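Local coordinates for protein probable starch synthase 4, chloroplastic/amyloplastic (Arabidopsis thaliana, PDB 6GNE) that belongs to the starch synthase family of GT-B-fold glycosyltransferases, and binds ADP and glycans, at residues F124-L129 and W157-P162; P201-D206 and I220-I225. All coordinates share one frame; numbering follows the deposited sequence.

How the interactions relate
From the N terminus, interaction 1 comes first: helix 117-134 leads into strand 141-145, and the chain returns through helix 152-160, so that the contact of 124-129 with 157-162 closes a loop of 27 residues. Strand 169-174 follows. Interaction 2 then closes a shorter loop of 13 residues, folding 201-206 back onto the end of helix 215-222 just before strand 225-228. The two loops lie in series, neither nested nor crossed. Their centres are about 16 Å apart, and they meet where Trp157 reaches Phe222 and Asn224. Together they tie three helices and an irregular loop beside the mixed sheet, with helices 152-160 and 215-222 contributing to a glycan pocket.

Interaction 1: F124-L129 and W157-P162; sequences FSRAAL and WDLYAP. With GLC (alpha-D-glucopyranose), chain D.
Helix-helix packing behind a glycan pocket brings Arg126 and Leu129 of helix 117-134 against Leu159 of helix 152-160 and Tyr160, the next residue. Tyr160 reaches across the gap and makes the largest share of the contact. Arg126 NE donates a hydrogen bond to Tyr160 OH at 2.6 Å, nearly straight at 163° and within the guanidinium plane. The same nitrogen lies in the plane of the phenol, at its edge, yet the two flat groups stand almost perpendicular, 88° apart. Arg126 starts with CG anti to its own N (chi1 -178°) and then bends at chi2, which swings the guanidinium across to the tyrosine. Leu129 CB sits over the centre of the Tyr160 ring in a CH-pi contact, 3.8 Å from the centroid. Leu159 CD1 covers one guanidinium face near its rim, 3.7 Å from Arg126 NH1. The hydroxyl of Tyr160 is also hydrogen-bonded to Glu130 OE2, so two partners fix it. On the pocket side, Trp157 CZ3 lies 3.2 Å from O5 of the chain D alpha-D-glucopyranose, which rests over one indole face as sugars do on aromatic platforms. Arg126 NH1 bonds to Cys191 O, while its side chain also touches strand 64-75; Leu129 packs on Val152 and Leu155 of helix 152-160, and Phe124 and Ala128 face strand 45-51 of the mixed sheet.

Interaction 2: P201-D206 and I220-I225; sequences PDRMQD and IIFSNI. With GLC (alpha-D-glucopyranose), chain B.
Ile221, in the last turn of helix 215-222, points its side chain at the loop 201-206 and meets the backbone there. With CG1 beside the backbone N and anti to the carbonyl carbon (chi1 -67°), CD1 is carried to the loop, where it lies 3.8 Å from Asp202 O. The other branch, CG2, turns to the chain B alpha-D-glucopyranose and stands 3.8 Å from its O3. Ile221 O accepts a weak hydrogen bond from O2 of that sugar. Phe222 comes next, wedged between loop and glycan: Arg203 CG approaches the ring edge, 3.9 Å from Phe222 CE2, whereas Phe222 CE1 lies 3.5 Å from C6 of the sugar. The arginine chain is bent at chi2 and chi3, and its NH2 forms a salt bridge with Asp202 OD2 at 3.0 Å, tilted from both planar groups. Leu198 of helix 195-198 packs against Arg203, Met204 and Phe222 alike. This corner belongs to the N-terminal half of the GT-B fold and forms part of a glycan pocket, to which Ile221, Phe222 and Asn224 all contribute. The glucose of chain B is joined through C1 to O4 of the chain D residue, which spreads the pair across to Trp157. At Ser223 the chain leaves helical geometry. Asn224 then bonds through OD1 to Ile170 N and, weakly, through ND2 to a glucose O2, and Ile225 enters strand 225-228, pairing with Ile170 and Phe172 of the parallel neighbour 169-174.

Interaction 1: F124-L129 and W157-P162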
loop_
_atom_site.group_PDB
_atom_site.type_symbol
_atom_site.label_atom_id
_atom_site.label_comp_id
_atom_site.label_asym_id
_atom_site.label_seq_id
_atom_site.Cartn_x
_atom_site.Cartn_y
_atom_site.Cartn_z
ATOM N N PHE A 124 -10.580 -9.260 -15.334
ATOM C CA PHE A 124 -10.324 -7.834 -15.309
ATOM C C PHE A 124 -9.086 -7.467 -16.119
ATOM O O PHE A 124 -9.113 -6.498 -16.899
ATOM C CB PHE A 124 -10.168 -7.335 -13.868
ATOM C CG PHE A 124 -9.649 -5.928 -13.779
ATOM C CD1 PHE A 124 -10.380 -4.870 -14.333
ATOM C CD2 PHE A 124 -8.428 -5.654 -13.177
ATOM C CE1 PHE A 124 -9.905 -3.572 -14.276
ATOM C CE2 PHE A 124 -7.957 -4.339 -13.105
ATOM C CZ PHE A 124 -8.696 -3.301 -13.658
ATOM N N SER A 125 -8.013 -8.232 -15.923
ATOM C CA SER A 125 -6.742 -8.003 -16.622
ATOM C C SER A 125 -6.928 -8.106 -18.117
ATOM O O SER A 125 -6.405 -7.279 -18.852
ATOM C CB SER A 125 -5.671 -9.007 -16.177
ATOM O OG SER A 125 -5.317 -8.831 -14.816
ATOM N N ARG A 126 -7.683 -9.107 -18.561
ATOM C CA ARG A 126 -7.972 -9.279 -19.985
ATOM C C ARG A 126 -8.797 -8.113 -20.506
ATOM O O ARG A 126 -8.396 -7.456 -21.467
ATOM C CB ARG A 126 -8.713 -10.591 -20.260
ATOM C CG ARG A 126 -9.010 -10.867 -21.726
ATOM C CD ARG A 126 -7.712 -11.050 -22.500
ATOM N NE ARG A 126 -7.886 -11.025 -23.956
ATOM C CZ ARG A 126 -8.002 -12.084 -24.748
ATOM N NH1 ARG A 126 -8.055 -13.328 -24.270
ATOM N NH2 ARG A 126 -8.117 -11.886 -26.051
ATOM N N ALA A 127 -9.927 -7.850 -19.852
ATOM C CA ALA A 127 -10.801 -6.752 -20.230
ATOM C C ALA A 127 -10.081 -5.411 -20.256
ATOM O O ALA A 127 -10.399 -4.577 -21.099
ATOM C CB ALA A 127 -12.011 -6.692 -19.307
ATOM N N ALA A 128 -9.110 -5.199 -19.360
ATOM C CA ALA A 128 -8.344 -3.941 -19.342
ATOM C C ALA A 128 -7.534 -3.718 -20.614
ATOM O O ALA A 128 -7.544 -2.630 -21.199
ATOM C CB ALA A 128 -7.431 -3.884 -18.134
ATOM N N LEU A 129 -6.831 -4.750 -21.034
ATOM C CA LEU A 129 -6.104 -4.713 -22.316
ATOM C C LEU A 129 -7.029 -4.554 -23.525
ATOM O O LEU A 129 -6.710 -3.827 -24.462
ATOM C CB LEU A 129 -5.238 -5.968 -22.480
ATOM C CG LEU A 129 -4.042 -5.971 -21.534
ATOM C CD1 LEU A 129 -3.350 -7.320 -21.574
ATOM C CD2 LEU A 129 -3.095 -4.813 -21.854
ATOM N N TRP A 157 2.029 -9.628 -24.325
ATOM C CA TRP A 157 2.999 -10.165 -25.277
ATOM C C TRP A 157 2.422 -11.284 -26.151
ATOM O O TRP A 157 2.695 -11.333 -27.340
ATOM C CB TRP A 157 4.286 -10.608 -24.560
ATOM C CG TRP A 157 5.020 -9.437 -23.989
ATOM C CD1 TRP A 157 5.283 -9.209 -22.692
ATOM C CD2 TRP A 157 5.552 -8.308 -24.708
ATOM N NE1 TRP A 157 5.943 -8.006 -22.538
ATOM C CE2 TRP A 157 6.109 -7.432 -23.764
ATOM C CE3 TRP A 157 5.622 -7.965 -26.071
ATOM C CZ2 TRP A 157 6.734 -6.228 -24.120
ATOM C CZ3 TRP A 157 6.240 -6.763 -26.432
ATOM C CH2 TRP A 157 6.795 -5.916 -25.450
ATOM N N ASP A 158 1.604 -12.149 -25.568
ATOM C CA ASP A 158 1.051 -13.288 -26.293
ATOM C C ASP A 158 -0.153 -12.927 -27.163
ATOM O O ASP A 158 -0.278 -13.447 -28.259
ATOM C CB ASP A 158 0.766 -14.439 -25.315
ATOM C CG ASP A 158 2.055 -15.090 -24.764
ATOM O OD1 ASP A 158 3.199 -14.604 -25.003
ATOM O OD2 ASP A 158 1.909 -16.120 -24.065
ATOM N N LEU A 159 -0.985 -11.979 -26.735
ATOM C CA LEU A 159 -2.234 -11.678 -27.465
ATOM C C LEU A 159 -2.475 -10.242 -27.973
ATOM O O LEU A 159 -3.395 -10.043 -28.792
ATOM C CB LEU A 159 -3.419 -12.115 -26.611
ATOM C CG LEU A 159 -3.435 -13.596 -26.181
ATOM C CD1 LEU A 159 -4.535 -13.878 -25.163
ATOM C CD2 LEU A 159 -3.533 -14.540 -27.380
ATOM N N TYR A 160 -1.693 -9.255 -27.529
ATOM C CA TYR A 160 -1.982 -7.853 -27.880
ATOM C C TYR A 160 -0.911 -7.089 -28.665
ATOM O O TYR A 160 -1.268 -6.238 -29.488
ATOM C CB TYR A 160 -2.396 -7.071 -26.637
ATOM C CG TYR A 160 -3.775 -7.457 -26.160
ATOM C CD1 TYR A 160 -3.967 -8.615 -25.411
ATOM C CD2 TYR A 160 -4.895 -6.683 -26.475
ATOM C CE1 TYR A 160 -5.230 -8.992 -24.987
ATOM C CE2 TYR A 160 -6.166 -7.045 -26.030
ATOM C CZ TYR A 160 -6.320 -8.204 -25.291
ATOM O OH TYR A 160 -7.557 -8.578 -24.859
ATOM N N ALA A 161 0.372 -7.370 -28.408
ATOM C CA ALA A 161 1.476 -6.915 -29.285
ATOM C C ALA A 161 1.342 -7.379 -30.733
ATOM O O ALA A 161 1.620 -6.575 -31.618
ATOM C CB ALA A 161 2.845 -7.275 -28.720
ATOM N N PRO A 162 0.899 -8.653 -30.982
ATOM C CA PRO A 162 0.616 -9.129 -32.361
ATOM C C PRO A 162 -0.817 -8.847 -32.913
ATOM O O PRO A 162 -1.230 -9.467 -33.900
ATOM C CB PRO A 162 0.894 -10.649 -32.266
ATOM C CG PRO A 162 0.654 -11.009 -30.838
ATOM C CD PRO A 162 0.705 -9.747 -29.999
HETATM C C1 GLC D . 10.024 -7.926 -26.382
HETATM C C2 GLC D . 10.312 -7.904 -24.884
HETATM C C3 GLC D . 10.336 -9.327 -24.320
HETATM C C4 GLC D . 9.106 -10.111 -24.747
HETATM C C5 GLC D . 8.871 -10.062 -26.251
HETATM C C6 GLC D . 7.584 -10.802 -26.645
HETATM O O1 GLC D . 11.170 -8.462 -27.073
HETATM O O2 GLC D . 11.572 -7.253 -24.686
HETATM O O3 GLC D . 10.374 -9.337 -22.894
HETATM O O4 GLC D . 9.334 -11.464 -24.417
HETATM O O5 GLC D . 8.835 -8.689 -26.666
HETATM O O6 GLC D . 7.857 -11.979 -27.424
#

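Interaction 2: P201-D206 and I220-I225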
loop_
_atom_site.group_PDB
_atom_site.type_symbol
_atom_site.label_atom_id
_atom_site.label_comp_id
_atom_site.label_asym_id
_atom_site.label_seq_id
_atom_site.Cartn_x
_atom_site.Cartn_y
_atom_site.Cartn_z
ATOM N N PRO A 201 8.800 -24.572 -16.425
ATOM C CA PRO A 201 9.597 -23.985 -15.297
ATOM C C PRO A 201 10.260 -22.626 -15.635
ATOM O O PRO A 201 10.250 -21.700 -14.811
ATOM C CB PRO A 201 10.635 -25.065 -14.961
ATOM C CG PRO A 201 10.439 -26.178 -15.943
ATOM C CD PRO A 201 9.350 -25.849 -16.920
ATOM N N ASP A 202 10.764 -22.502 -16.864
ATOM C CA ASP A 202 11.257 -21.215 -17.398
ATOM C C ASP A 202 10.181 -20.135 -17.656
ATOM O O ASP A 202 10.523 -19.038 -18.089
ATOM C CB ASP A 202 12.104 -21.434 -18.670
ATOM C CG ASP A 202 11.307 -22.062 -19.826
ATOM O OD1 ASP A 202 10.815 -23.201 -19.678
ATOM O OD2 ASP A 202 11.193 -21.436 -20.895
ATOM N N ARG A 203 8.907 -20.443 -17.392
ATOM C CA ARG A 203 7.786 -19.486 -17.543
ATOM C C ARG A 203 6.972 -19.343 -16.229
ATOM O O ARG A 203 7.494 -18.789 -15.267
ATOM C CB ARG A 203 6.896 -19.880 -18.740
ATOM C CG ARG A 203 7.033 -19.032 -19.985
ATOM C CD ARG A 203 8.272 -19.295 -20.838
ATOM N NE ARG A 203 7.892 -19.438 -22.277
ATOM C CZ ARG A 203 8.128 -20.499 -23.077
ATOM N NH1 ARG A 203 7.682 -20.476 -24.325
ATOM N NH2 ARG A 203 8.822 -21.570 -22.665
ATOM N N MET A 204 5.737 -19.854 -16.148
ATOM C CA MET A 204 4.831 -19.507 -15.052
ATOM C C MET A 204 4.513 -20.661 -14.094
ATOM O O MET A 204 3.721 -20.480 -13.182
ATOM C CB MET A 204 3.515 -18.980 -15.613
ATOM C CG MET A 204 3.606 -17.666 -16.348
ATOM S SD MET A 204 1.946 -17.124 -16.882
ATOM C CE MET A 204 1.150 -16.904 -15.277
ATOM N N GLN A 205 5.094 -21.846 -14.301
ATOM C CA GLN A 205 4.917 -22.962 -13.360
ATOM C C GLN A 205 5.404 -22.539 -11.971
ATOM O O GLN A 205 6.495 -22.003 -11.863
ATOM C CB GLN A 205 5.724 -24.183 -13.807
ATOM C CG GLN A 205 5.534 -25.427 -12.944
ATOM C CD GLN A 205 6.197 -26.654 -13.543
ATOM O OE1 GLN A 205 7.432 -26.819 -13.488
ATOM N NE2 GLN A 205 5.380 -27.526 -14.130
ATOM N N ASP A 206 4.621 -22.796 -10.923
ATOM C CA ASP A 206 5.043 -22.478 -9.560
ATOM C C ASP A 206 6.432 -23.108 -9.242
ATOM O O ASP A 206 6.952 -23.974 -9.966
ATOM C CB ASP A 206 3.930 -22.781 -8.529
ATOM C CG ASP A 206 4.222 -22.151 -7.162
ATOM O OD1 ASP A 206 4.688 -20.995 -7.131
ATOM O OD2 ASP A 206 4.089 -22.858 -6.147
ATOM N N ILE A 220 7.235 -11.276 -13.446
ATOM C CA ILE A 220 8.668 -11.011 -13.340
ATOM C C ILE A 220 9.329 -11.323 -14.684
ATOM O O ILE A 220 10.166 -10.588 -15.163
ATOM C CB ILE A 220 9.333 -11.781 -12.198
ATOM C CG1 ILE A 220 8.862 -11.253 -10.829
ATOM C CG2 ILE A 220 10.863 -11.725 -12.291
ATOM C CD1 ILE A 220 8.937 -12.288 -9.703
ATOM N N ILE A 221 8.925 -12.424 -15.290
ATOM C CA ILE A 221 9.529 -12.891 -16.539
ATOM C C ILE A 221 9.164 -12.021 -17.739
ATOM O O ILE A 221 10.009 -11.576 -18.480
ATOM C CB ILE A 221 9.199 -14.378 -16.753
ATOM C CG1 ILE A 221 9.929 -15.190 -15.647
ATOM C CG2 ILE A 221 9.645 -14.869 -18.132
ATOM C CD1 ILE A 221 9.395 -16.577 -15.466
ATOM N N PHE A 222 7.886 -11.753 -17.897
ATOM C CA PHE A 222 7.372 -11.043 -19.081
ATOM C C PHE A 222 7.443 -9.515 -19.056
ATOM O O PHE A 222 7.140 -8.892 -20.049
ATOM C CB PHE A 222 5.934 -11.516 -19.380
ATOM C CG PHE A 222 5.880 -12.891 -19.955
ATOM C CD1 PHE A 222 5.900 -13.056 -21.328
ATOM C CD2 PHE A 222 5.841 -14.031 -19.152
ATOM C CE1 PHE A 222 5.861 -14.326 -21.901
ATOM C CE2 PHE A 222 5.846 -15.299 -19.718
ATOM C CZ PHE A 222 5.843 -15.438 -21.096
ATOM N N SER A 223 7.825 -8.897 -17.949
ATOM C CA SER A 223 7.823 -7.443 -17.863
ATOM C C SER A 223 9.184 -6.923 -18.231
ATOM O O SER A 223 10.162 -7.581 -17.987
ATOM C CB SER A 223 7.436 -7.001 -16.462
ATOM O OG SER A 223 6.138 -7.486 -16.140
ATOM N N ASN A 224 9.235 -5.730 -18.799
ATOM C CA ASN A 224 10.505 -5.071 -19.126
ATOM C C ASN A 224 11.147 -4.391 -17.910
ATOM O O ASN A 224 12.368 -4.144 -17.910
ATOM C CB ASN A 224 10.276 -4.019 -20.220
ATOM C CG ASN A 224 9.660 -4.612 -21.453
ATOM O OD1 ASN A 224 8.466 -4.402 -21.774
ATOM N ND2 ASN A 224 10.447 -5.407 -22.128
ATOM N N ILE A 225 10.310 -4.057 -16.910
ATOM C CA ILE A 225 10.743 -3.410 -15.680
ATOM C C ILE A 225 10.008 -4.089 -14.539
ATOM O O ILE A 225 8.785 -4.225 -14.594
ATOM C CB ILE A 225 10.389 -1.879 -15.655
ATOM C CG1 ILE A 225 10.956 -1.135 -16.875
ATOM C CG2 ILE A 225 10.918 -1.204 -14.397
ATOM C CD1 ILE A 225 10.261 0.193 -17.148
HETATM C C1 GLC B . 8.636 -11.923 -23.279
HETATM C C2 GLC B . 9.619 -12.270 -22.154
HETATM C C3 GLC B . 10.437 -13.516 -22.484
HETATM C C4 GLC B . 9.439 -14.633 -22.811
HETATM C C5 GLC B . 8.696 -14.200 -24.089
HETATM C C6 GLC B . 7.783 -15.265 -24.704
HETATM O O2 GLC B . 10.499 -11.188 -21.873
HETATM O O3 GLC B . 11.297 -13.896 -21.400
HETATM O O4 GLC B . 10.053 -15.934 -22.886
HETATM O O5 GLC B . 7.904 -13.054 -23.745
HETATM O O6 GLC B . 6.707 -14.674 -25.459
#